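PDB 1XKY: dihydrodipicolinate synthase from Bacillus anthracis, which probably catalyses the condensation of pyruvate with aspartate semialdehyde, the step that commits carbon to lysine biosynthesis through the diaminopimelate pathway. Local coordinates for residues Lys34-Leu38 with Leu272-Ser276; Tyr41-Gly46 with Ser218-Asn223; Thr100-Thr104 with Ile133-Leu139; Ala257-Pro262 with Leu281-Thr285. All coordinates share one frame; numbering follows the deposited sequence.

Contact 1. Residues Lys34-Leu38 with Leu272-Ser276; sequences KTTKL and LDVGS
A salt bridge between Lys34 and Asp273 ties the first helix that follows a strand of the TIM barrel, helix 32-44, to the loop leaving helix 261-269 in the C-terminal region. Lys34 NZ donates to Asp273 OD1 at 3.0 Å, arriving from above the carboxylate plane, 54° out of it. Asp273 OD1 also accepts from the backbone N of Gly275 at 2.7 Å, closing an Asx turn; this donor lies nearly in line with the C-O bond, on the opposite side of the plane. Two donors hold OD1, which should limit rotation of the carboxylate. The lysine chain stays extended beyond CG, running beside the aspartate in the same direction, and its CD and CE methylenes pass close to the peptide oxygen, Lys34 CD lying 3.1 Å from Asp273 O.

Apolar contacts form the inner part of the interface. Leu38 CD1 meets Leu272 CD1 at 4.1 Å, the two side chains roughly perpendicular, while Leu38 CD2 reaches Val274 CG1. Farther out, Lys37 and Leu272 run antiparallel alongside each other. The extended first half of Lys37 lays CD 3.6 Å from Leu272 CD2, and the bend beyond it, at chi3 (-78°) and chi4, carries NZ to a water that donates to Asp273 O.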
loop_
_atom_site.group_PDB
_atom_site.type_symbol
_atom_site.label_atom_id
_atom_site.label_comp_id
_atom_site.label_asym_id
_atom_site.label_seq_id
_atom_site.Cartn_x
_atom_site.Cartn_y
_atom_site.Cartn_z
ATOM N N LYS A 34 -24.480 11.622 -31.565
ATOM C CA LYS A 34 -23.086 11.823 -31.135
ATOM C C LYS A 34 -22.333 10.492 -31.048
ATOM O O LYS A 34 -21.144 10.425 -31.358
ATOM C CB LYS A 34 -23.020 12.560 -29.789
ATOM C CG LYS A 34 -23.405 14.028 -29.878
ATOM C CD LYS A 34 -23.413 14.733 -28.518
ATOM C CE LYS A 34 -23.411 16.263 -28.708
ATOM N NZ LYS A 34 -23.108 17.007 -27.439
ATOM N N THR A 35 -23.028 9.437 -30.628
ATOM C CA THR A 35 -22.435 8.101 -30.599
ATOM C C THR A 35 -22.027 7.664 -32.011
ATOM O O THR A 35 -20.923 7.166 -32.208
ATOM C CB THR A 35 -23.386 7.065 -29.961
ATOM O OG1 THR A 35 -23.744 7.486 -28.636
ATOM C CG2 THR A 35 -22.730 5.697 -29.885
ATOM N N THR A 36 -22.902 7.881 -32.988
ATOM C CA THR A 36 -22.586 7.566 -34.385
ATOM C C THR A 36 -21.327 8.316 -34.824
ATOM O O THR A 36 -20.395 7.713 -35.362
ATOM C CB THR A 36 -23.768 7.893 -35.318
ATOM O OG1 THR A 36 -24.922 7.163 -34.890
ATOM C CG2 THR A 36 -23.453 7.536 -36.776
ATOM N N LYS A 37 -21.277 9.615 -34.548
ATOM C CA LYS A 37 -20.103 10.414 -34.892
ATOM C C LYS A 37 -18.839 9.858 -34.232
ATOM O O LYS A 37 -17.796 9.721 -34.883
ATOM C CB LYS A 37 -20.303 11.877 -34.492
ATOM C CG LYS A 37 -19.259 12.815 -35.079
ATOM C CD LYS A 37 -19.298 14.210 -34.438
ATOM C CE LYS A 37 -20.425 15.086 -34.968
ATOM N NZ LYS A 37 -21.691 14.944 -34.189
ATOM N N LEU A 38 -18.947 9.518 -32.948
ATOM C CA LEU A 38 -17.797 9.035 -32.180
ATOM C C LEU A 38 -17.283 7.693 -32.690
ATOM O O LEU A 38 -16.079 7.502 -32.819
ATOM C CB LEU A 38 -18.145 8.914 -30.686
ATOM C CG LEU A 38 -17.047 8.309 -29.794
ATOM C CD1 LEU A 38 -15.807 9.171 -29.822
ATOM C CD2 LEU A 38 -17.546 8.141 -28.364
ATOM N N LEU A 272 -15.363 17.271 -30.917
ATOM C CA LEU A 272 -16.264 16.126 -30.836
ATOM C C LEU A 272 -16.943 16.142 -29.472
ATOM O O LEU A 272 -16.517 15.466 -28.544
ATOM C CB LEU A 272 -15.505 14.812 -31.081
ATOM C CG LEU A 272 -16.239 13.777 -31.949
ATOM C CD1 LEU A 272 -15.422 12.511 -32.130
ATOM C CD2 LEU A 272 -17.579 13.440 -31.363
ATOM N N ASP A 273 -17.993 16.946 -29.347
ATOM C CA ASP A 273 -18.694 17.079 -28.068
ATOM C C ASP A 273 -19.505 15.811 -27.802
ATOM O O ASP A 273 -20.350 15.420 -28.611
ATOM C CB ASP A 273 -19.589 18.328 -28.044
ATOM C CG ASP A 273 -20.034 18.704 -26.630
ATOM O OD1 ASP A 273 -20.620 17.848 -25.935
ATOM O OD2 ASP A 273 -19.795 19.859 -26.202
ATOM N N VAL A 274 -19.207 15.165 -26.676
ATOM C CA VAL A 274 -19.894 13.959 -26.245
ATOM C C VAL A 274 -20.605 14.201 -24.901
ATOM O O VAL A 274 -20.937 13.254 -24.183
ATOM C CB VAL A 274 -18.913 12.754 -26.139
ATOM C CG1 VAL A 274 -18.395 12.377 -27.506
ATOM C CG2 VAL A 274 -17.749 13.058 -25.213
ATOM N N GLY A 275 -20.820 15.475 -24.573
ATOM C CA GLY A 275 -21.571 15.864 -23.381
ATOM C C GLY A 275 -20.817 15.686 -22.078
ATOM O O GLY A 275 -19.588 15.546 -22.063
ATOM N N SER A 276 -21.577 15.668 -20.989
ATOM C CA SER A 276 -21.027 15.602 -19.651
ATOM C C SER A 276 -21.142 14.191 -19.058
ATOM O O SER A 276 -21.209 13.212 -19.801
ATOM C CB SER A 276 -21.728 16.625 -18.771
ATOM O OG SER A 276 -20.944 16.899 -17.637
HETATM O O HOH W 1 -20.699 15.974 -31.448
#

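Contact 2. Residues Tyr41-Gly46 with Ser218-Asn223; sequences YLIDNG and SHVIGN
The backbones of Tyr41-Gly46 and Ser218-Asn223 draw together toward their C-terminal ends: the CA atoms of Leu42 and His219 are 6.7 Å apart, those of Gly46 and Gly222 5.2 Å. The narrow end brings Gly222 CA against Asn45 O in a CA-H...O contact of 3.3 Å. Water does much of the joining. One molecule donates to Ser218 O, accepts from Gly222 N and hydrogen-bonds with Tyr41 OH at 2.7 Å. Another donates to Asn45 OD1 and accepts from Asn223 N, and a third links Asp44 O to Asn223 ND2.

Among the side chains, Tyr41 has CG anti to the backbone N (chi1 169°), which carries its ring over to the other segment; CE2 lies 3.3 Å from His219 O, at the ring edge. Asn45 ND2 sits 3.2 Å above the plane of this ring, offset toward its rim, and its bond to Tyr41 O (2.8 Å, N-H...O 166°, acceptor 4° out of the amide plane) helps hold the amide. The Asn45 and Asn223 amides are moderately inclined, Asn45 OD1 3.1 Å from Asn223 ND2. Leu42 CD2 packs on His219 CA and ND1, the latter buried with no partner in the model.

Helix 32-44 thus meets the start of helix 218-234 beside strand 16-19, where His219 NE2 bonds Ala19 O and Ser218 OG bonds Thr18 OG1, while helices 237-253 and 261-269 pack against Val220.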
loop_
_atom_site.group_PDB
_atom_site.type_symbol
_atom_site.label_atom_id
_atom_site.label_comp_id
_atom_site.label_asym_id
_atom_site.label_seq_id
_atom_site.Cartn_x
_atom_site.Cartn_y
_atom_site.Cartn_z
ATOM N N TYR A 41 -15.475 8.215 -35.999
ATOM C CA TYR A 41 -14.203 8.856 -35.680
ATOM C C TYR A 41 -13.158 7.835 -35.191
ATOM O O TYR A 41 -12.025 7.785 -35.699
ATOM C CB TYR A 41 -14.399 9.975 -34.646
ATOM C CG TYR A 41 -13.078 10.475 -34.094
ATOM C CD1 TYR A 41 -12.348 11.455 -34.761
ATOM C CD2 TYR A 41 -12.539 9.923 -32.936
ATOM C CE1 TYR A 41 -11.118 11.894 -34.274
ATOM C CE2 TYR A 41 -11.316 10.358 -32.432
ATOM C CZ TYR A 41 -10.603 11.341 -33.105
ATOM O OH TYR A 41 -9.379 11.770 -32.606
ATOM N N LEU A 42 -13.536 7.010 -34.221
ATOM C CA LEU A 42 -12.590 6.038 -33.654
ATOM C C LEU A 42 -12.063 5.078 -34.713
ATOM O O LEU A 42 -10.855 4.856 -34.813
ATOM C CB LEU A 42 -13.223 5.260 -32.494
ATOM C CG LEU A 42 -13.540 6.104 -31.251
ATOM C CD1 LEU A 42 -14.302 5.263 -30.229
ATOM C CD2 LEU A 42 -12.282 6.706 -30.657
ATOM N N ILE A 43 -12.970 4.537 -35.521
ATOM C CA ILE A 43 -12.595 3.591 -36.565
ATOM C C ILE A 43 -11.617 4.202 -37.593
ATOM O O ILE A 43 -10.726 3.505 -38.076
ATOM C CB ILE A 43 -13.849 2.970 -37.233
ATOM C CG1 ILE A 43 -14.598 2.092 -36.217
ATOM C CG2 ILE A 43 -13.469 2.143 -38.453
ATOM C CD1 ILE A 43 -15.971 1.613 -36.687
ATOM N N ASP A 44 -11.763 5.492 -37.883
ATOM C CA ASP A 44 -10.838 6.202 -38.789
ATOM C C ASP A 44 -9.570 6.703 -38.103
ATOM O O ASP A 44 -8.681 7.241 -38.769
ATOM C CB ASP A 44 -11.535 7.395 -39.443
ATOM C CG ASP A 44 -12.678 6.983 -40.350
ATOM O OD1 ASP A 44 -12.719 5.812 -40.792
ATOM O OD2 ASP A 44 -13.547 7.843 -40.610
ATOM N N ASN A 45 -9.484 6.514 -36.784
ATOM C CA ASN A 45 -8.344 6.969 -35.996
ATOM C C ASN A 45 -7.660 5.839 -35.211
ATOM O O ASN A 45 -7.262 6.017 -34.068
ATOM C CB ASN A 45 -8.782 8.121 -35.081
ATOM C CG ASN A 45 -8.924 9.430 -35.834
ATOM O OD1 ASN A 45 -7.959 10.181 -35.950
ATOM N ND2 ASN A 45 -10.109 9.693 -36.384
ATOM N N GLY A 46 -7.516 4.679 -35.842
ATOM C CA GLY A 46 -6.691 3.590 -35.305
ATOM C C GLY A 46 -7.346 2.581 -34.370
ATOM O O GLY A 46 -6.689 1.622 -33.944
ATOM N N SER A 218 -6.632 6.559 -26.849
ATOM C CA SER A 218 -6.987 6.388 -28.256
ATOM C C SER A 218 -8.145 7.285 -28.719
ATOM O O SER A 218 -8.303 7.502 -29.909
ATOM C CB SER A 218 -7.354 4.928 -28.509
ATOM O OG SER A 218 -8.437 4.566 -27.680
ATOM N N HIS A 219 -8.964 7.781 -27.786
ATOM C CA HIS A 219 -9.967 8.804 -28.110
ATOM C C HIS A 219 -9.351 10.087 -28.689
ATOM O O HIS A 219 -10.005 10.775 -29.464
ATOM C CB HIS A 219 -10.784 9.203 -26.879
ATOM C CG HIS A 219 -11.753 8.162 -26.409
ATOM N ND1 HIS A 219 -13.053 8.107 -26.857
ATOM C CD2 HIS A 219 -11.635 7.185 -25.477
ATOM C CE1 HIS A 219 -13.685 7.119 -26.247
ATOM N NE2 HIS A 219 -12.847 6.546 -25.403
ATOM N N VAL A 220 -8.124 10.421 -28.283
ATOM C CA VAL A 220 -7.476 11.661 -28.715
ATOM C C VAL A 220 -6.154 11.486 -29.467
ATOM O O VAL A 220 -5.801 12.342 -30.275
ATOM C CB VAL A 220 -7.262 12.659 -27.537
ATOM C CG1 VAL A 220 -8.609 13.183 -27.045
ATOM C CG2 VAL A 220 -6.458 12.025 -26.388
ATOM N N ILE A 221 -5.427 10.401 -29.213
ATOM C CA ILE A 221 -4.151 10.181 -29.902
ATOM C C ILE A 221 -4.045 8.773 -30.493
ATOM O O ILE A 221 -2.981 8.174 -30.494
ATOM C CB ILE A 221 -2.943 10.485 -28.980
ATOM C CG1 ILE A 221 -3.075 9.731 -27.650
ATOM C CG2 ILE A 221 -2.818 12.001 -28.751
ATOM C CD1 ILE A 221 -1.754 9.581 -26.888
ATOM N N GLY A 222 -5.153 8.272 -31.029
ATOM C CA GLY A 222 -5.183 6.959 -31.656
ATOM C C GLY A 222 -4.196 6.817 -32.803
ATOM O O GLY A 222 -3.547 5.782 -32.928
ATOM N N ASN A 223 -4.076 7.847 -33.644
ATOM C CA ASN A 223 -3.147 7.758 -34.782
ATOM C C ASN A 223 -1.702 7.666 -34.288
ATOM O O ASN A 223 -0.900 6.907 -34.838
ATOM C CB ASN A 223 -3.312 8.926 -35.764
ATOM C CG ASN A 223 -4.600 8.838 -36.597
ATOM O OD1 ASN A 223 -5.160 7.762 -36.809
ATOM N ND2 ASN A 223 -5.052 9.981 -37.089
HETATM O O HOH W 2 -7.722 9.783 -31.694
HETATM O O HOH W 3 -7.153 9.502 -39.145
HETATM O O HOH W 4 -9.136 5.635 -32.050
HETATM O O HOH W 5 -6.044 9.983 -33.797
#

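Contact 3. Residues Thr100-Thr104 with Ile133-Leu139; sequences TKKAT and IAESTPL
Thr104 faces Thr137 across the junction of helix 93-105 and the end of helix 123-135. From CB, which lies 4.1 Å from Leu139 CD1, the threonine divides. Its methyl CG2 leads to the ring of Pro138, with CD 4.3 Å away. Its hydroxyl OG1, anti to the carbonyl carbon (chi1 -62°), turns back along its own helix and donates to Thr100 O, arriving above the carbonyl plane while Thr104 N reaches that oxygen from the opposite face. The same OG1 accepts from Thr137 OG1 at 2.9 Å and from a water that also donates to Ser136 O; Leu139 CD1 lies against it at 3.5 Å. Three hydrogen bonds therefore hold this hydroxyl.

One turn earlier, Thr100 CG2 packs on Thr137 CB at 3.7 Å, the two side chains set nearly perpendicular. Lys101, bent at chi2 (-86°), lays its CE 3.4 Å from Ser136 O.

Thr137 OG1 also accepts from Leu139 N at 3.2 Å, an ST turn that shapes the chain between helix 123-135 and strand 141-145. The contact thus joins adjacent helices on the outside of a TIM barrel, with a turn leading into the next strand.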
loop_
_atom_site.group_PDB
_atom_site.type_symbol
_atom_site.label_atom_id
_atom_site.label_comp_id
_atom_site.label_asym_id
_atom_site.label_seq_id
_atom_site.Cartn_x
_atom_site.Cartn_y
_atom_site.Cartn_z
ATOM N N THR A 100 -25.786 -10.466 -20.338
ATOM C CA THR A 100 -24.972 -11.128 -21.350
ATOM C C THR A 100 -25.865 -11.714 -22.453
ATOM O O THR A 100 -25.547 -11.575 -23.641
ATOM C CB THR A 100 -24.041 -12.178 -20.710
ATOM O OG1 THR A 100 -23.089 -11.507 -19.862
ATOM C CG2 THR A 100 -23.289 -12.978 -21.757
ATOM N N LYS A 101 -26.985 -12.324 -22.054
ATOM C CA LYS A 101 -27.991 -12.833 -23.000
ATOM C C LYS A 101 -28.536 -11.708 -23.857
ATOM O O LYS A 101 -28.621 -11.836 -25.066
ATOM C CB LYS A 101 -29.180 -13.488 -22.283
ATOM C CG LYS A 101 -28.849 -14.626 -21.327
ATOM C CD LYS A 101 -28.746 -15.975 -22.003
ATOM C CE LYS A 101 -28.464 -17.081 -20.991
ATOM N NZ LYS A 101 -29.535 -17.203 -19.963
ATOM N N LYS A 102 -28.923 -10.611 -23.211
ATOM C CA LYS A 102 -29.472 -9.462 -23.913
ATOM C C LYS A 102 -28.484 -8.864 -24.919
ATOM O O LYS A 102 -28.859 -8.569 -26.054
ATOM C CB LYS A 102 -29.960 -8.405 -22.919
ATOM C CG LYS A 102 -31.261 -8.788 -22.223
ATOM C CD LYS A 102 -31.418 -8.080 -20.898
ATOM C CE LYS A 102 -32.857 -8.053 -20.427
ATOM N NZ LYS A 102 -33.501 -9.395 -20.538
ATOM N N ALA A 103 -27.228 -8.699 -24.515
ATOM C CA ALA A 103 -26.181 -8.252 -25.440
ATOM C C ALA A 103 -26.014 -9.226 -26.613
ATOM O O ALA A 103 -25.892 -8.802 -27.762
ATOM C CB ALA A 103 -24.859 -8.067 -24.715
ATOM N N THR A 104 -26.026 -10.526 -26.324
ATOM C CA THR A 104 -25.885 -11.538 -27.370
ATOM C C THR A 104 -27.025 -11.409 -28.391
ATOM O O THR A 104 -26.800 -11.495 -29.603
ATOM C CB THR A 104 -25.871 -12.967 -26.776
ATOM O OG1 THR A 104 -24.742 -13.116 -25.911
ATOM C CG2 THR A 104 -25.806 -14.033 -27.868
ATOM N N ILE A 133 -21.043 -17.278 -16.369
ATOM C CA ILE A 133 -21.431 -16.279 -17.369
ATOM C C ILE A 133 -21.005 -16.762 -18.753
ATOM O O ILE A 133 -21.804 -16.744 -19.689
ATOM C CB ILE A 133 -20.840 -14.873 -17.075
ATOM C CG1 ILE A 133 -21.295 -14.369 -15.706
ATOM C CG2 ILE A 133 -21.247 -13.856 -18.176
ATOM C CD1 ILE A 133 -20.371 -13.321 -15.118
ATOM N N ALA A 134 -19.762 -17.226 -18.863
ATOM C CA ALA A 134 -19.225 -17.727 -20.136
ATOM C C ALA A 134 -20.069 -18.879 -20.701
ATOM O O ALA A 134 -20.338 -18.924 -21.901
ATOM C CB ALA A 134 -17.776 -18.166 -19.960
ATOM N N GLU A 135 -20.474 -19.797 -19.822
ATOM C CA GLU A 135 -21.349 -20.928 -20.183
ATOM C C GLU A 135 -22.700 -20.508 -20.752
ATOM O O GLU A 135 -23.336 -21.263 -21.480
ATOM C CB GLU A 135 -21.608 -21.810 -18.960
ATOM C CG GLU A 135 -20.528 -22.824 -18.717
ATOM C CD GLU A 135 -20.709 -23.618 -17.438
ATOM O OE1 GLU A 135 -21.611 -23.288 -16.631
ATOM O OE2 GLU A 135 -19.929 -24.579 -17.242
ATOM N N SER A 136 -23.140 -19.309 -20.390
ATOM C CA SER A 136 -24.452 -18.816 -20.748
ATOM C C SER A 136 -24.490 -18.206 -22.150
ATOM O O SER A 136 -25.559 -17.881 -22.646
ATOM C CB SER A 136 -24.906 -17.784 -19.706
ATOM O OG SER A 136 -24.338 -16.515 -19.960
ATOM N N THR A 137 -23.329 -18.038 -22.781
ATOM C CA THR A 137 -23.262 -17.390 -24.093
ATOM C C THR A 137 -22.319 -18.122 -25.041
ATOM O O THR A 137 -21.290 -18.640 -24.616
ATOM C CB THR A 137 -22.820 -15.894 -23.982
ATOM O OG1 THR A 137 -22.972 -15.250 -25.250
ATOM C CG2 THR A 137 -21.372 -15.758 -23.523
ATOM N N PRO A 138 -22.665 -18.161 -26.339
ATOM C CA PRO A 138 -21.736 -18.695 -27.330
ATOM C C PRO A 138 -20.634 -17.701 -27.702
ATOM O O PRO A 138 -19.657 -18.068 -28.360
ATOM C CB PRO A 138 -22.644 -18.957 -28.531
ATOM C CG PRO A 138 -23.692 -17.917 -28.413
ATOM C CD PRO A 138 -23.938 -17.743 -26.958
ATOM N N LEU A 139 -20.789 -16.456 -27.270
ATOM C CA LEU A 139 -19.855 -15.391 -27.628
ATOM C C LEU A 139 -18.518 -15.510 -26.916
ATOM O O LEU A 139 -18.448 -16.019 -25.796
ATOM C CB LEU A 139 -20.464 -14.024 -27.309
ATOM C CG LEU A 139 -21.621 -13.554 -28.193
ATOM C CD1 LEU A 139 -21.983 -12.132 -27.814
ATOM C CD2 LEU A 139 -21.262 -13.643 -29.659
HETATM O O HOH W 6 -25.797 -14.980 -23.784
#

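Contact 4. Residues Ala257-Pro262 with Leu281-Thr285; sequences APSPTP and LLPLT
Residues Leu281-Thr285 run without regular structure past the turn that opens helix 261-269, the CA atoms of Pro258 and Leu281 being 7.1 Å apart and those of Thr261 and Pro283 6.4 Å. Thr261 stands at the centre. Its CG2, anti to the backbone N, is directed at the other segment and comes 3.0 Å from Leu282 O. The same methyl lies 3.3 Å from Leu284 CD1, a closely pressed carbon pair. The Thr261 and Leu284 side chains lie alongside with opposite headings, and Leu284 CD1 also touches Ala257 CB and Pro262 CG.

Leu281 packs with both its branches: CD1 meets Pro260 CD at 3.6 Å, and CD2 rests on Pro258 CB. Pro260, which follows a cis peptide bond, occupies the N-cap position of the helix. Asn119 of the second subunit packs on Leu281 and Lys120 of that subunit on Pro258, so this corner also lies at a subunit interface.

Polar bonding is slight. Thr261 OG1 has two weak options for its proton, Leu282 O at 3.5 Å and Pro258 O at 3.2 Å. Leucine methyls, proline rings and the Thr261 methyl make most of the touches, implying that the contact is held mainly by apolar packing.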
loop_
_atom_site.group_PDB
_atom_site.type_symbol
_atom_site.label_atom_id
_atom_site.label_comp_id
_atom_site.label_asym_id
_atom_site.label_seq_id
_atom_site.Cartn_x
_atom_site.Cartn_y
_atom_site.Cartn_z
ATOM N N ALA A 257 -8.567 13.921 -12.929
ATOM C CA ALA A 257 -9.889 13.890 -12.334
ATOM C C ALA A 257 -10.487 12.527 -12.683
ATOM O O ALA A 257 -9.951 11.822 -13.549
ATOM C CB ALA A 257 -10.753 15.032 -12.874
ATOM N N PRO A 258 -11.579 12.165 -12.019
ATOM C CA PRO A 258 -12.212 10.860 -12.231
ATOM C C PRO A 258 -12.589 10.643 -13.692
ATOM O O PRO A 258 -13.410 11.382 -14.233
ATOM C CB PRO A 258 -13.473 10.945 -11.370
ATOM C CG PRO A 258 -13.110 11.885 -10.275
ATOM C CD PRO A 258 -12.179 12.895 -10.888
ATOM N N SER A 259 -11.989 9.636 -14.320
ATOM C CA SER A 259 -12.374 9.235 -15.668
ATOM C C SER A 259 -13.800 8.695 -15.696
ATOM O O SER A 259 -14.192 7.908 -14.835
ATOM C CB SER A 259 -11.403 8.186 -16.212
ATOM O OG SER A 259 -11.674 7.899 -17.573
ATOM N N PRO A 260 -14.570 9.123 -16.690
ATOM C CA PRO A 260 -14.016 9.448 -18.008
ATOM C C PRO A 260 -14.055 10.947 -18.285
ATOM O O PRO A 260 -13.980 11.363 -19.441
ATOM C CB PRO A 260 -14.954 8.713 -18.967
ATOM C CG PRO A 260 -16.252 8.658 -18.243
ATOM C CD PRO A 260 -15.910 8.519 -16.786
ATOM N N THR A 261 -14.173 11.746 -17.229
ATOM C CA THR A 261 -14.636 13.122 -17.357
ATOM C C THR A 261 -13.630 13.974 -18.125
ATOM O O THR A 261 -14.009 14.825 -18.929
ATOM C CB THR A 261 -14.899 13.735 -15.970
ATOM O OG1 THR A 261 -15.946 13.008 -15.314
ATOM C CG2 THR A 261 -15.479 15.135 -16.107
ATOM N N PRO A 262 -12.347 13.739 -17.870
ATOM C CA PRO A 262 -11.279 14.374 -18.652
ATOM C C PRO A 262 -11.262 14.026 -20.153
ATOM O O PRO A 262 -11.116 14.927 -20.985
ATOM C CB PRO A 262 -9.997 13.899 -17.944
ATOM C CG PRO A 262 -10.436 13.587 -16.554
ATOM C CD PRO A 262 -11.801 12.991 -16.725
ATOM N N LEU A 281 -20.201 11.341 -10.699
ATOM C CA LEU A 281 -19.155 12.052 -11.436
ATOM C C LEU A 281 -19.635 13.470 -11.738
ATOM O O LEU A 281 -20.835 13.709 -11.860
ATOM C CB LEU A 281 -18.785 11.317 -12.732
ATOM C CG LEU A 281 -18.381 9.841 -12.596
ATOM C CD1 LEU A 281 -18.052 9.245 -13.937
ATOM C CD2 LEU A 281 -17.218 9.675 -11.644
ATOM N N LEU A 282 -18.686 14.388 -11.857
ATOM C CA LEU A 282 -18.970 15.799 -12.109
ATOM C C LEU A 282 -18.176 16.333 -13.292
ATOM O O LEU A 282 -17.123 15.790 -13.634
ATOM C CB LEU A 282 -18.617 16.637 -10.872
ATOM C CG LEU A 282 -19.439 16.481 -9.589
ATOM C CD1 LEU A 282 -18.853 17.329 -8.475
ATOM C CD2 LEU A 282 -20.879 16.852 -9.807
ATOM N N PRO A 283 -18.659 17.428 -13.907
ATOM C CA PRO A 283 -17.828 18.143 -14.874
ATOM C C PRO A 283 -16.517 18.627 -14.260
ATOM O O PRO A 283 -16.454 18.886 -13.063
ATOM C CB PRO A 283 -18.682 19.362 -15.256
ATOM C CG PRO A 283 -20.045 19.036 -14.861
ATOM C CD PRO A 283 -19.991 18.040 -13.760
ATOM N N LEU A 284 -15.491 18.751 -15.089
ATOM C CA LEU A 284 -14.241 19.384 -14.686
ATOM C C LEU A 284 -14.511 20.804 -14.199
ATOM O O LEU A 284 -15.361 21.502 -14.755
ATOM C CB LEU A 284 -13.268 19.440 -15.869
ATOM C CG LEU A 284 -12.207 18.354 -16.040
ATOM C CD1 LEU A 284 -12.750 17.000 -15.804
ATOM C CD2 LEU A 284 -11.592 18.457 -17.429
ATOM N N THR A 285 -13.796 21.230 -13.163
ATOM C CA THR A 285 -13.789 22.635 -12.791
ATOM C C THR A 285 -13.082 23.402 -13.893
ATOM O O THR A 285 -12.431 22.808 -14.761
ATOM C CB THR A 285 -13.076 22.905 -11.444
ATOM O OG1 THR A 285 -11.689 22.561 -11.537
ATOM C CG2 THR A 285 -13.721 22.117 -10.338
#

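How the contacts relate
From the N terminus, helix 32-44 supplies the first segments of contacts 1 and 2. Contact 3 closes first, a short loop from helix 93-105 to the end of helix 123-135. It is nested inside contact 2, which joins helix 32-44 to helix 218-234, the helices after the first and eighth strands, and contact 2 is nested inside contact 1. Contact 4 opens at 257-262, before contact 1 closes at 272-276, so these two cross. Contact 1 ties helix 32-44 to the C-terminal region, within which contact 4 lies. Contacts 1 and 2 touch through Leu272 and Tyr41, contacts 1 and 4 through Ser276 and Pro283; contact 3 stands apart, its centre about 28 Å from that of contact 1.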